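Side-chain contacts in penicillin-binding protein 2 (Pbp2) (Helicobacter pylori, PDB 5LP5), which forms a complex with MreC and probably works in peptidoglycan synthesis and cell shape as a penicillin-binding, serine-type enzyme of the transpeptidase family: residues N156-H161 with E242-F247; S160-Y165 with L233-R238; A253-D258 with N300-A305; T396-P401 with T440-L445. One frame throughout, in Å; residues are numbered along the deposited sequence.

Overall arrangement
The four contacts lie in the middle of the elongated chain. Contacts 1 and 2 come first. They share Ser160 and His161, both use helices 160-163 and 237-246, and have centres about 9 Å apart. Both join the part matching the dimerisation family to residues 233-247, whose helix packs on strand 264-270 and on helix 572-584. Contacts 3 and 4 follow along the chain, within the transpeptidase domain, with centres about 7 Å apart. Strand 252-258 follows helix 237-246 and links contact 3 to the first pair. Phe302 reaches Val162 of contact 2, and its backbone probably bonds to Leu442 of contact 4. Packing thus runs from helix 160-163 to the sheet and helix 441-453 of that domain.

Contact 1. Residues N156-H161 with E242-F247; sequences NALASH and EADKLF
The CD1 methyl of Leu158 lies over a face of the Asp244 carboxylate, nearest OD2, the two side chains running at a slant. The CB of Asp244 points from helix 237-246 toward the 156-161 segment. The CB of Leu158 does not point at the helix, but its far end swings nearer. With CG anti to the backbone N (chi1 -174°), the Leu158 chain extends far enough for CD1 to touch the carboxylate. CD1 lies 3.8 Å from Asp244 OD2 and 4.2 Å from Asp244 CG. The other branch of Leu158, CD2, packs on the aliphatic part of Lys237, two turns earlier in the same helix.

Ala157 adds a looser approach through its backbone, with its O 4.4 Å from Asp244 OD2. Both atoms are acceptors, so this is proximity and not a bond. Ala157 also opens a type II beta turn that ends at Ser160. Ala159 in this turn is the N-cap of helix 160-163.

The second oxygen of the carboxylate, OD1, is engaged by the hydroxyl of Tyr270, on strand 264-270. That bond would tend to fix the rotation of the group and so place OD2 beside the leucine. The chemistry is therefore uneven: one carboxylate oxygen is hydrogen-bonded, while the other contributes van der Waals packing against a methyl and is gripped by nothing in the turn.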
loop_
_atom_site.group_PDB
_atom_site.type_symbol
_atom_site.label_atom_id
_atom_site.label_comp_id
_atom_site.label_asym_id
_atom_site.label_seq_id
_atom_site.Cartn_x
_atom_site.Cartn_y
_atom_site.Cartn_z
ATOM N N ASN A 156 1.012 -13.987 -4.012
ATOM C CA ASN A 156 -0.194 -14.438 -4.691
ATOM C C ASN A 156 -1.085 -15.403 -3.917
ATOM O O ASN A 156 -1.904 -14.952 -3.112
ATOM C CB ASN A 156 0.159 -14.981 -6.073
ATOM C CG ASN A 156 0.595 -13.879 -7.005
ATOM O OD1 ASN A 156 -0.198 -13.037 -7.421
ATOM N ND2 ASN A 156 1.868 -13.841 -7.280
ATOM N N ALA A 157 -0.944 -16.703 -4.166
ATOM C CA ALA A 157 -1.825 -17.711 -3.561
ATOM C C ALA A 157 -1.189 -18.412 -2.370
ATOM O O ALA A 157 -1.725 -19.385 -1.843
ATOM C CB ALA A 157 -2.268 -18.740 -4.594
ATOM N N LEU A 158 -0.048 -17.905 -1.932
ATOM C CA LEU A 158 0.581 -18.435 -0.746
ATOM C C LEU A 158 -0.266 -18.078 0.457
ATOM O O LEU A 158 -0.534 -16.907 0.693
ATOM C CB LEU A 158 1.989 -17.873 -0.580
ATOM C CG LEU A 158 2.753 -18.520 0.571
ATOM C CD1 LEU A 158 3.128 -19.948 0.205
ATOM C CD2 LEU A 158 3.988 -17.700 0.900
ATOM N N ALA A 159 -0.690 -19.099 1.198
ATOM C CA ALA A 159 -1.408 -18.919 2.467
ATOM C C ALA A 159 -2.674 -18.117 2.273
ATOM O O ALA A 159 -3.153 -17.452 3.189
ATOM C CB ALA A 159 -0.516 -18.242 3.502
ATOM N N SER A 160 -3.225 -18.194 1.071
ATOM C CA SER A 160 -4.415 -17.442 0.742
ATOM C C SER A 160 -5.547 -17.658 1.746
ATOM O O SER A 160 -6.356 -16.750 1.970
ATOM C CB SER A 160 -4.881 -17.776 -0.682
ATOM O OG SER A 160 -5.495 -19.053 -0.785
ATOM N N HIS A 161 -5.613 -18.842 2.346
ATOM C CA HIS A 161 -6.690 -19.146 3.281
ATOM C C HIS A 161 -6.377 -18.674 4.697
ATOM O O HIS A 161 -7.227 -18.707 5.563
ATOM C CB HIS A 161 -7.056 -20.642 3.254
ATOM C CG HIS A 161 -7.853 -21.052 2.049
ATOM N ND1 HIS A 161 -7.280 -21.678 0.966
ATOM C CD2 HIS A 161 -9.171 -20.926 1.757
ATOM C CE1 HIS A 161 -8.210 -21.925 0.062
ATOM N NE2 HIS A 161 -9.365 -21.475 0.513
ATOM N N GLU A 242 7.158 -25.033 1.050
ATOM C CA GLU A 242 7.342 -26.476 1.111
ATOM C C GLU A 242 5.988 -27.147 1.122
ATOM O O GLU A 242 5.729 -28.062 0.341
ATOM C CB GLU A 242 8.131 -26.881 2.366
ATOM C CG GLU A 242 8.352 -28.385 2.532
ATOM C CD GLU A 242 9.009 -29.043 1.325
ATOM O OE1 GLU A 242 9.606 -28.337 0.492
ATOM O OE2 GLU A 242 8.926 -30.278 1.193
ATOM N N ALA A 243 5.125 -26.674 2.014
ATOM C CA ALA A 243 3.764 -27.184 2.143
ATOM C C ALA A 243 3.023 -27.149 0.815
ATOM O O ALA A 243 2.398 -28.117 0.437
ATOM C CB ALA A 243 3.015 -26.388 3.185
ATOM N N ASP A 244 3.116 -26.041 0.091
ATOM C CA ASP A 244 2.486 -25.948 -1.225
ATOM C C ASP A 244 3.050 -27.024 -2.148
ATOM O O ASP A 244 2.310 -27.748 -2.779
ATOM C CB ASP A 244 2.651 -24.541 -1.828
ATOM C CG ASP A 244 1.628 -23.522 -1.278
ATOM O OD1 ASP A 244 1.121 -23.668 -0.141
ATOM O OD2 ASP A 244 1.331 -22.547 -1.990
ATOM N N LYS A 245 4.366 -27.143 -2.202
ATOM C CA LYS A 245 5.036 -28.138 -3.060
ATOM C C LYS A 245 4.525 -29.553 -2.777
ATOM O O LYS A 245 4.290 -30.324 -3.687
ATOM C CB LYS A 245 6.560 -28.060 -2.844
ATOM C CG LYS A 245 7.428 -29.026 -3.630
ATOM C CD LYS A 245 7.684 -28.563 -5.057
ATOM C CE LYS A 245 8.765 -29.412 -5.734
ATOM N NZ LYS A 245 8.781 -29.287 -7.225
ATOM N N LEU A 246 4.344 -29.889 -1.512
ATOM C CA LEU A 246 3.941 -31.237 -1.138
ATOM C C LEU A 246 2.533 -31.565 -1.611
ATOM O O LEU A 246 2.258 -32.708 -1.977
ATOM C CB LEU A 246 4.048 -31.419 0.379
ATOM C CG LEU A 246 5.458 -31.350 0.992
ATOM C CD1 LEU A 246 5.408 -31.364 2.519
ATOM C CD2 LEU A 246 6.323 -32.490 0.479
ATOM N N PHE A 247 1.651 -30.560 -1.616
ATOM C CA PHE A 247 0.242 -30.706 -2.054
ATOM C C PHE A 247 0.045 -30.249 -3.496
ATOM O O PHE A 247 -0.995 -29.698 -3.840
ATOM C CB PHE A 247 -0.703 -29.894 -1.148
ATOM C CG PHE A 247 -1.151 -30.629 0.084
ATOM C CD1 PHE A 247 -0.373 -30.649 1.216
ATOM C CD2 PHE A 247 -2.357 -31.303 0.111
ATOM C CE1 PHE A 247 -0.774 -31.325 2.348
ATOM C CE2 PHE A 247 -2.774 -31.977 1.247
ATOM C CZ PHE A 247 -1.984 -31.986 2.364
#

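Contact 2. Residues S160-Y165 with L233-R238; sequences SHVLGY and LSLDKR
Leu233 meets Leu163 and Val162 through a single methyl. Its CB points toward helix 160-163, but CB and CG both stay more than 4.5 Å from the helix side chains. CG is anti to the carbonyl carbon (chi1 -53°), which carries the branch point toward the helix. From there CD1 makes the contact. It lies 3.8 Å from Leu163 CD2, and the two leucines pass at a slant. The same CD1 is 4.4 Å from Val162 CG1, so it sits by both residues. CD2, the other branch, touches neither of them.

Val162 CG1 has a second neighbour in Leu235, whose CD1 is 4.3 Å away. Ile56 of strand 56-57 touches both Leu163 and Leu233 and extends the apolar cluster. Everything that touches here is buried, and the packing is purely aliphatic.

The 233-238 segment then turns into a helix. Asp236 is the N-cap: its OD1 accepts from Arg238 N at 2.9 Å and, through its syn lone pair, from Arg238 NE. This is a short helix packed on the run-in to a capped helix, a small hydrophobic core between helix 160-163 and the start of helix 237-246.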
loop_
_atom_site.group_PDB
_atom_site.type_symbol
_atom_site.label_atom_id
_atom_site.label_comp_id
_atom_site.label_asym_id
_atom_site.label_seq_id
_atom_site.Cartn_x
_atom_site.Cartn_y
_atom_site.Cartn_z
ATOM N N SER A 160 -3.225 -18.194 1.071
ATOM C CA SER A 160 -4.415 -17.442 0.742
ATOM C C SER A 160 -5.547 -17.658 1.746
ATOM O O SER A 160 -6.356 -16.750 1.970
ATOM C CB SER A 160 -4.881 -17.776 -0.682
ATOM O OG SER A 160 -5.495 -19.053 -0.785
ATOM N N HIS A 161 -5.613 -18.842 2.346
ATOM C CA HIS A 161 -6.690 -19.146 3.281
ATOM C C HIS A 161 -6.377 -18.674 4.697
ATOM O O HIS A 161 -7.227 -18.707 5.563
ATOM C CB HIS A 161 -7.056 -20.642 3.254
ATOM C CG HIS A 161 -7.853 -21.052 2.049
ATOM N ND1 HIS A 161 -7.280 -21.678 0.966
ATOM C CD2 HIS A 161 -9.171 -20.926 1.757
ATOM C CE1 HIS A 161 -8.210 -21.925 0.062
ATOM N NE2 HIS A 161 -9.365 -21.475 0.513
ATOM N N VAL A 162 -5.155 -18.226 4.929
ATOM C CA VAL A 162 -4.808 -17.570 6.189
ATOM C C VAL A 162 -4.984 -16.069 6.090
ATOM O O VAL A 162 -5.662 -15.443 6.918
ATOM C CB VAL A 162 -3.346 -17.821 6.585
ATOM C CG1 VAL A 162 -3.034 -17.097 7.877
ATOM C CG2 VAL A 162 -3.085 -19.324 6.713
ATOM N N LEU A 163 -4.364 -15.492 5.076
ATOM C CA LEU A 163 -4.316 -14.049 4.951
ATOM C C LEU A 163 -5.695 -13.453 4.679
ATOM O O LEU A 163 -6.115 -12.514 5.357
ATOM C CB LEU A 163 -3.330 -13.663 3.855
ATOM C CG LEU A 163 -1.897 -14.184 4.032
ATOM C CD1 LEU A 163 -1.104 -13.910 2.780
ATOM C CD2 LEU A 163 -1.237 -13.540 5.219
ATOM N N GLY A 164 -6.415 -14.030 3.720
ATOM C CA GLY A 164 -7.671 -13.486 3.260
ATOM C C GLY A 164 -7.428 -12.217 2.465
ATOM O O GLY A 164 -6.283 -11.837 2.216
ATOM N N TYR A 165 -8.504 -11.541 2.086
ATOM C CA TYR A 165 -8.406 -10.388 1.214
ATOM C C TYR A 165 -9.353 -9.254 1.609
ATOM O O TYR A 165 -10.352 -9.451 2.280
ATOM C CB TYR A 165 -8.664 -10.808 -0.237
ATOM C CG TYR A 165 -10.059 -11.311 -0.464
ATOM C CD1 TYR A 165 -11.104 -10.422 -0.708
ATOM C CD2 TYR A 165 -10.352 -12.669 -0.398
ATOM C CE1 TYR A 165 -12.385 -10.869 -0.905
ATOM C CE2 TYR A 165 -11.634 -13.123 -0.595
ATOM C CZ TYR A 165 -12.647 -12.218 -0.851
ATOM O OH TYR A 165 -13.936 -12.662 -1.064
ATOM N N LEU A 233 2.742 -12.278 11.753
ATOM C CA LEU A 233 2.215 -13.635 11.870
ATOM C C LEU A 233 3.343 -14.631 12.086
ATOM O O LEU A 233 4.488 -14.395 11.687
ATOM C CB LEU A 233 1.459 -14.059 10.607
ATOM C CG LEU A 233 0.354 -13.148 10.099
ATOM C CD1 LEU A 233 -0.361 -13.795 8.940
ATOM C CD2 LEU A 233 -0.632 -12.842 11.205
ATOM N N SER A 234 2.988 -15.766 12.680
ATOM C CA SER A 234 3.940 -16.806 13.031
ATOM C C SER A 234 4.346 -17.703 11.871
ATOM O O SER A 234 5.296 -18.465 11.992
ATOM C CB SER A 234 3.371 -17.662 14.154
ATOM O OG SER A 234 2.075 -18.130 13.809
ATOM N N LEU A 235 3.647 -17.613 10.747
ATOM C CA LEU A 235 4.036 -18.404 9.585
ATOM C C LEU A 235 5.513 -18.242 9.229
ATOM O O LEU A 235 6.083 -17.188 9.453
ATOM C CB LEU A 235 3.204 -18.003 8.366
ATOM C CG LEU A 235 1.704 -18.239 8.377
ATOM C CD1 LEU A 235 1.145 -17.704 7.066
ATOM C CD2 LEU A 235 1.381 -19.702 8.531
ATOM N N ASP A 236 6.117 -19.272 8.656
ATOM C CA ASP A 236 7.407 -19.139 8.005
ATOM C C ASP A 236 7.212 -19.353 6.523
ATOM O O ASP A 236 6.796 -20.405 6.095
ATOM C CB ASP A 236 8.401 -20.159 8.546
ATOM C CG ASP A 236 9.823 -19.988 7.959
ATOM O OD1 ASP A 236 9.960 -19.465 6.823
ATOM O OD2 ASP A 236 10.801 -20.405 8.630
ATOM N N LYS A 237 7.537 -18.342 5.745
ATOM C CA LYS A 237 7.316 -18.341 4.294
ATOM C C LYS A 237 7.980 -19.519 3.573
ATOM O O LYS A 237 7.460 -20.020 2.575
ATOM C CB LYS A 237 7.813 -17.007 3.713
ATOM C CG LYS A 237 7.747 -16.900 2.215
ATOM C CD LYS A 237 8.441 -15.627 1.749
ATOM C CE LYS A 237 8.550 -15.640 0.234
ATOM N NZ LYS A 237 8.897 -14.325 -0.366
ATOM N N ARG A 238 9.126 -19.967 4.071
ATOM C CA ARG A 238 9.817 -21.093 3.449
ATOM C C ARG A 238 9.037 -22.378 3.696
ATOM O O ARG A 238 8.774 -23.149 2.776
ATOM C CB ARG A 238 11.229 -21.221 3.995
ATOM C CG ARG A 238 12.135 -20.059 3.604
ATOM C CD ARG A 238 13.353 -19.939 4.519
ATOM N NE ARG A 238 12.951 -19.643 5.886
ATOM C CZ ARG A 238 13.765 -19.652 6.937
ATOM N NH1 ARG A 238 15.054 -19.925 6.789
ATOM N NH2 ARG A 238 13.293 -19.385 8.145
#

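Contact 3. Residues A253-D258 with N300-A305; sequences AILVMD and NRFANA
Phe302 and Leu255 are brought together by their first torsions. In Phe302, CG lies between the backbone N and the carbonyl carbon (chi1 59°). CB faces strand 252-258, and this torsion turns the ring so that its far end leads away from the strand. In Leu255, CG is anti to the carbonyl carbon (chi1 -73°), which sends the branch across to the phenylalanine. The two side chains meet at about a right angle. Leu255 CD1 is 4.2 Å from Phe302 CB, and CD2 comes to the ring obliquely.

Two residues earlier on the strand, Ala253 points the same way. Its methyl is 4.0 Å from Arg301 CB and 4.3 Å from Phe302 CB. Arg301 gives only the root of its side chain to this contact. The extended chain carries the guanidinium away, to a salt bridge with Glu563 and hydrogen bonds to the carbonyls of Tyr295 and Asn296.

The loop is held in shape by Asn300. Its OD1 accepts from Ala303 N at 3.0 Å, an Asx motif, with the donor well above the carbonyl plane. A weak bond from Phe302 N reaches the same oxygen. This places OD1 3.4 Å above the Phe302 ring plane, over its centre.

The strand is the neighbour of 264-270 and 556-562 in the antiparallel sheet of the transpeptidase domain, and Ala267 of 264-270 also touches Phe302. Between strand and loop the chemistry is apolar and buried. Polarity is dealt with inside the loop or beyond it; the strand offers methyl groups, and the loop mostly the CB atoms and backbone of Arg301 and Phe302.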
loop_
_atom_site.group_PDB
_atom_site.type_symbol
_atom_site.label_atom_id
_atom_site.label_comp_id
_atom_site.label_asym_id
_atom_site.label_seq_id
_atom_site.Cartn_x
_atom_site.Cartn_y
_atom_site.Cartn_z
ATOM N N ALA A 253 -5.191 -30.485 3.414
ATOM C CA ALA A 253 -4.734 -29.451 4.331
ATOM C C ALA A 253 -3.556 -29.920 5.169
ATOM O O ALA A 253 -3.452 -31.110 5.490
ATOM C CB ALA A 253 -5.859 -29.022 5.241
ATOM N N ILE A 254 -2.691 -28.969 5.527
ATOM C CA ILE A 254 -1.497 -29.270 6.316
ATOM C C ILE A 254 -1.141 -28.189 7.349
ATOM O O ILE A 254 -1.272 -27.001 7.090
ATOM C CB ILE A 254 -0.289 -29.554 5.416
ATOM C CG1 ILE A 254 0.920 -29.913 6.269
ATOM C CG2 ILE A 254 0.014 -28.364 4.517
ATOM C CD1 ILE A 254 1.997 -30.590 5.462
ATOM N N LEU A 255 -0.686 -28.632 8.518
ATOM C CA LEU A 255 -0.519 -27.756 9.666
ATOM C C LEU A 255 0.716 -28.111 10.427
ATOM O O LEU A 255 0.936 -29.263 10.741
ATOM C CB LEU A 255 -1.695 -27.909 10.627
ATOM C CG LEU A 255 -3.038 -27.312 10.216
ATOM C CD1 LEU A 255 -4.141 -27.863 11.106
ATOM C CD2 LEU A 255 -2.966 -25.795 10.310
ATOM N N VAL A 256 1.522 -27.103 10.722
ATOM C CA VAL A 256 2.655 -27.258 11.621
ATOM C C VAL A 256 2.428 -26.321 12.787
ATOM O O VAL A 256 2.019 -25.177 12.574
ATOM C CB VAL A 256 3.989 -26.900 10.941
ATOM C CG1 VAL A 256 5.119 -26.936 11.946
ATOM C CG2 VAL A 256 4.275 -27.853 9.798
ATOM N N MET A 257 2.698 -26.794 14.001
ATOM C CA MET A 257 2.446 -25.975 15.175
ATOM C C MET A 257 3.445 -26.147 16.301
ATOM O O MET A 257 3.720 -27.243 16.743
ATOM C CB MET A 257 1.064 -26.263 15.723
ATOM C CG MET A 257 0.719 -25.410 16.937
ATOM S SD MET A 257 -0.907 -25.722 17.648
ATOM C CE MET A 257 -0.723 -27.375 18.302
ATOM N N ASP A 258 3.960 -25.028 16.787
ATOM C CA ASP A 258 4.739 -24.994 18.023
ATOM C C ASP A 258 3.828 -25.425 19.175
ATOM O O ASP A 258 2.958 -24.672 19.601
ATOM C CB ASP A 258 5.255 -23.569 18.239
ATOM C CG ASP A 258 6.210 -23.450 19.404
ATOM O OD1 ASP A 258 6.047 -24.214 20.379
ATOM O OD2 ASP A 258 7.109 -22.567 19.360
ATOM N N ASN A 300 -11.785 -23.219 3.026
ATOM C CA ASN A 300 -10.773 -23.340 4.041
ATOM C C ASN A 300 -10.921 -24.727 4.665
ATOM O O ASN A 300 -11.872 -25.012 5.377
ATOM C CB ASN A 300 -10.945 -22.240 5.094
ATOM C CG ASN A 300 -9.867 -22.268 6.166
ATOM O OD1 ASN A 300 -9.465 -23.330 6.636
ATOM N ND2 ASN A 300 -9.396 -21.090 6.552
ATOM N N ARG A 301 -9.960 -25.592 4.390
ATOM C CA ARG A 301 -10.046 -26.969 4.811
ATOM C C ARG A 301 -9.433 -27.274 6.185
ATOM O O ARG A 301 -9.680 -28.352 6.715
ATOM C CB ARG A 301 -9.380 -27.832 3.756
ATOM C CG ARG A 301 -10.170 -27.893 2.462
ATOM C CD ARG A 301 -9.485 -28.806 1.458
ATOM N NE ARG A 301 -10.333 -29.095 0.306
ATOM C CZ ARG A 301 -10.583 -28.233 -0.677
ATOM N NH1 ARG A 301 -10.069 -26.986 -0.673
ATOM N NH2 ARG A 301 -11.366 -28.614 -1.675
ATOM N N PHE A 302 -8.638 -26.367 6.764
ATOM C CA PHE A 302 -8.101 -26.617 8.107
ATOM C C PHE A 302 -9.023 -26.123 9.247
ATOM O O PHE A 302 -8.928 -26.613 10.377
ATOM C CB PHE A 302 -6.645 -26.099 8.274
ATOM C CG PHE A 302 -6.462 -24.614 8.042
ATOM C CD1 PHE A 302 -6.797 -23.686 9.024
ATOM C CD2 PHE A 302 -5.921 -24.144 6.845
ATOM C CE1 PHE A 302 -6.639 -22.318 8.804
ATOM C CE2 PHE A 302 -5.756 -22.778 6.634
ATOM C CZ PHE A 302 -6.114 -21.867 7.618
ATOM N N ALA A 303 -9.913 -25.177 8.929
ATOM C CA ALA A 303 -10.828 -24.558 9.912
ATOM C C ALA A 303 -12.319 -24.602 9.558
ATOM O O ALA A 303 -13.167 -24.480 10.448
ATOM C CB ALA A 303 -10.423 -23.111 10.142
ATOM N N ASN A 304 -12.648 -24.745 8.274
ATOM C CA ASN A 304 -14.050 -24.683 7.829
ATOM C C ASN A 304 -14.437 -25.864 6.942
ATOM O O ASN A 304 -15.103 -25.701 5.913
ATOM C CB ASN A 304 -14.308 -23.357 7.108
ATOM C CG ASN A 304 -14.175 -22.176 8.038
ATOM O OD1 ASN A 304 -13.208 -21.416 7.989
ATOM N ND2 ASN A 304 -15.135 -22.041 8.933
ATOM N N ALA A 305 -14.009 -27.050 7.362
ATOM C CA ALA A 305 -14.285 -28.302 6.653
ATOM C C ALA A 305 -14.210 -29.421 7.656
ATOM O O ALA A 305 -13.322 -29.426 8.534
ATOM C CB ALA A 305 -13.283 -28.556 5.548
#

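Contact 4. Residues T396-P401 with T440-L445; sequences TGVDLP and TPLQVL
Leu442 and Gln443 receive Thr396 and Val398 of the 396-401 loop, at the start of helix 441-453. The helix is prepared by Thr440, its N-cap. Thr440 OG1 accepts from Gln443 N at 3.2 Å. In return Gln443 OE1 accepts from Thr440 N at 3.1 Å, with the donor tilted 27° from the carbonyl plane. The two residues form a capping box.

Pro441 opens the first turn and packs on Leu255 and Leu561 of the sheet. Leu442 comes next and carries most of the contact. Its CD1 lies 3.7 Å from Val398 CG1, and the valine's CB and both its methyls stand round it. The two side chains cross at about a right angle. Leu442 CB is 4.0 Å from Thr396 OG1, whose polar partner is Glu403.

This places helix 441-453 between the loop and the antiparallel sheet, in the way helices flank the central sheet of penicillin-binding transpeptidase domains. Leu442 reaches the loop and also Leu255 of the sheet, while Val444 and Leu445 pack on strands.

Gln443 contributes mainly its backbone, with CG 4.2 Å from Thr396 CG2. Thr396 CG2 is 3.8 Å from Gln443 CA and 3.6 Å from Leu442 O. That methyl gets there because OG1 takes the place between backbone N and carbonyl carbon (chi1 62°), leaving CG2 anti to the carbonyl carbon. The amide of Gln443 is fixed at both ends, since NE2 donates to Glu394 O, just before the 396-401 segment. Val444 points away from the loop and packs on Trp544 and Thr546. Leu445 then turns to Leu255 and Met257 of strand 252-258.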
loop_
_atom_site.group_PDB
_atom_site.type_symbol
_atom_site.label_atom_id
_atom_site.label_comp_id
_atom_site.label_asym_id
_atom_site.label_seq_id
_atom_site.Cartn_x
_atom_site.Cartn_y
_atom_site.Cartn_z
ATOM N N THR A 396 -10.872 -25.003 18.563
ATOM C CA THR A 396 -9.528 -24.828 19.083
ATOM C C THR A 396 -9.282 -23.381 19.544
ATOM O O THR A 396 -8.443 -23.153 20.426
ATOM C CB THR A 396 -8.440 -25.226 18.058
ATOM O OG1 THR A 396 -8.534 -24.392 16.894
ATOM C CG2 THR A 396 -8.562 -26.717 17.649
ATOM N N GLY A 397 -10.012 -22.418 18.975
ATOM C CA GLY A 397 -9.854 -20.994 19.320
ATOM C C GLY A 397 -8.910 -20.213 18.403
ATOM O O GLY A 397 -8.256 -19.264 18.822
ATOM N N VAL A 398 -8.855 -20.611 17.142
ATOM C CA VAL A 398 -7.903 -20.053 16.213
ATOM C C VAL A 398 -8.343 -18.636 15.900
ATOM O O VAL A 398 -9.531 -18.337 15.954
ATOM C CB VAL A 398 -7.780 -20.945 14.955
ATOM C CG1 VAL A 398 -9.008 -20.828 14.079
ATOM C CG2 VAL A 398 -6.526 -20.614 14.162
ATOM N N ASP A 399 -7.381 -17.754 15.628
ATOM C CA ASP A 399 -7.683 -16.357 15.329
ATOM C C ASP A 399 -8.032 -16.122 13.838
ATOM O O ASP A 399 -7.365 -15.365 13.111
ATOM C CB ASP A 399 -6.563 -15.423 15.840
ATOM C CG ASP A 399 -5.198 -15.715 15.235
ATOM O OD1 ASP A 399 -4.951 -16.830 14.747
ATOM O OD2 ASP A 399 -4.359 -14.805 15.247
ATOM N N LEU A 400 -9.091 -16.807 13.406
ATOM C CA LEU A 400 -9.744 -16.568 12.126
ATOM C C LEU A 400 -11.226 -16.462 12.405
ATOM O O LEU A 400 -11.677 -16.800 13.498
ATOM C CB LEU A 400 -9.492 -17.721 11.154
ATOM C CG LEU A 400 -8.089 -17.899 10.597
ATOM C CD1 LEU A 400 -8.063 -19.092 9.641
ATOM C CD2 LEU A 400 -7.676 -16.620 9.894
ATOM N N PRO A 401 -12.004 -15.988 11.417
ATOM C CA PRO A 401 -13.456 -16.027 11.591
ATOM C C PRO A 401 -14.066 -17.427 11.373
ATOM O O PRO A 401 -13.559 -18.231 10.574
ATOM C CB PRO A 401 -13.961 -15.046 10.526
ATOM C CG PRO A 401 -12.751 -14.411 9.907
ATOM C CD PRO A 401 -11.618 -15.343 10.154
ATOM N N THR A 440 -12.140 -31.143 12.475
ATOM C CA THR A 440 -11.352 -30.259 11.605
ATOM C C THR A 440 -9.889 -30.625 11.762
ATOM O O THR A 440 -9.480 -31.068 12.826
ATOM C CB THR A 440 -11.537 -28.761 11.982
ATOM O OG1 THR A 440 -11.231 -28.537 13.379
ATOM C CG2 THR A 440 -12.966 -28.282 11.677
ATOM N N PRO A 441 -9.089 -30.466 10.696
ATOM C CA PRO A 441 -7.642 -30.608 10.833
ATOM C C PRO A 441 -7.048 -29.826 11.989
ATOM O O PRO A 441 -6.094 -30.292 12.596
ATOM C CB PRO A 441 -7.119 -30.093 9.502
ATOM C CG PRO A 441 -8.177 -30.484 8.538
ATOM C CD PRO A 441 -9.478 -30.366 9.280
ATOM N N LEU A 442 -7.624 -28.674 12.317
ATOM C CA LEU A 442 -7.198 -27.946 13.516
ATOM C C LEU A 442 -7.406 -28.766 14.805
ATOM O O LEU A 442 -6.513 -28.844 15.649
ATOM C CB LEU A 442 -7.886 -26.583 13.606
ATOM C CG LEU A 442 -7.190 -25.432 12.848
ATOM C CD1 LEU A 442 -8.064 -24.174 12.833
ATOM C CD2 LEU A 442 -5.836 -25.069 13.426
ATOM N N GLN A 443 -8.572 -29.379 14.944
ATOM C CA GLN A 443 -8.886 -30.179 16.134
ATOM C C GLN A 443 -7.880 -31.302 16.333
ATOM O O GLN A 443 -7.381 -31.513 17.460
ATOM C CB GLN A 443 -10.329 -30.727 16.068
ATOM C CG GLN A 443 -11.364 -29.654 16.425
ATOM C CD GLN A 443 -12.807 -30.073 16.250
ATOM O OE1 GLN A 443 -13.148 -30.844 15.354
ATOM N NE2 GLN A 443 -13.669 -29.551 17.114
ATOM N N VAL A 444 -7.560 -31.994 15.236
ATOM C CA VAL A 444 -6.614 -33.127 15.269
ATOM C C VAL A 444 -5.225 -32.657 15.706
ATOM O O VAL A 444 -4.564 -33.315 16.517
ATOM C CB VAL A 444 -6.520 -33.806 13.894
ATOM C CG1 VAL A 444 -5.493 -34.925 13.908
ATOM C CG2 VAL A 444 -7.879 -34.345 13.471
ATOM N N LEU A 445 -4.803 -31.511 15.167
ATOM C CA LEU A 445 -3.524 -30.874 15.497
ATOM C C LEU A 445 -3.407 -30.496 16.969
ATOM O O LEU A 445 -2.380 -30.808 17.610
ATOM C CB LEU A 445 -3.329 -29.618 14.639
ATOM C CG LEU A 445 -2.113 -28.737 14.947
ATOM C CD1 LEU A 445 -0.826 -29.311 14.385
ATOM C CD2 LEU A 445 -2.333 -27.342 14.407
#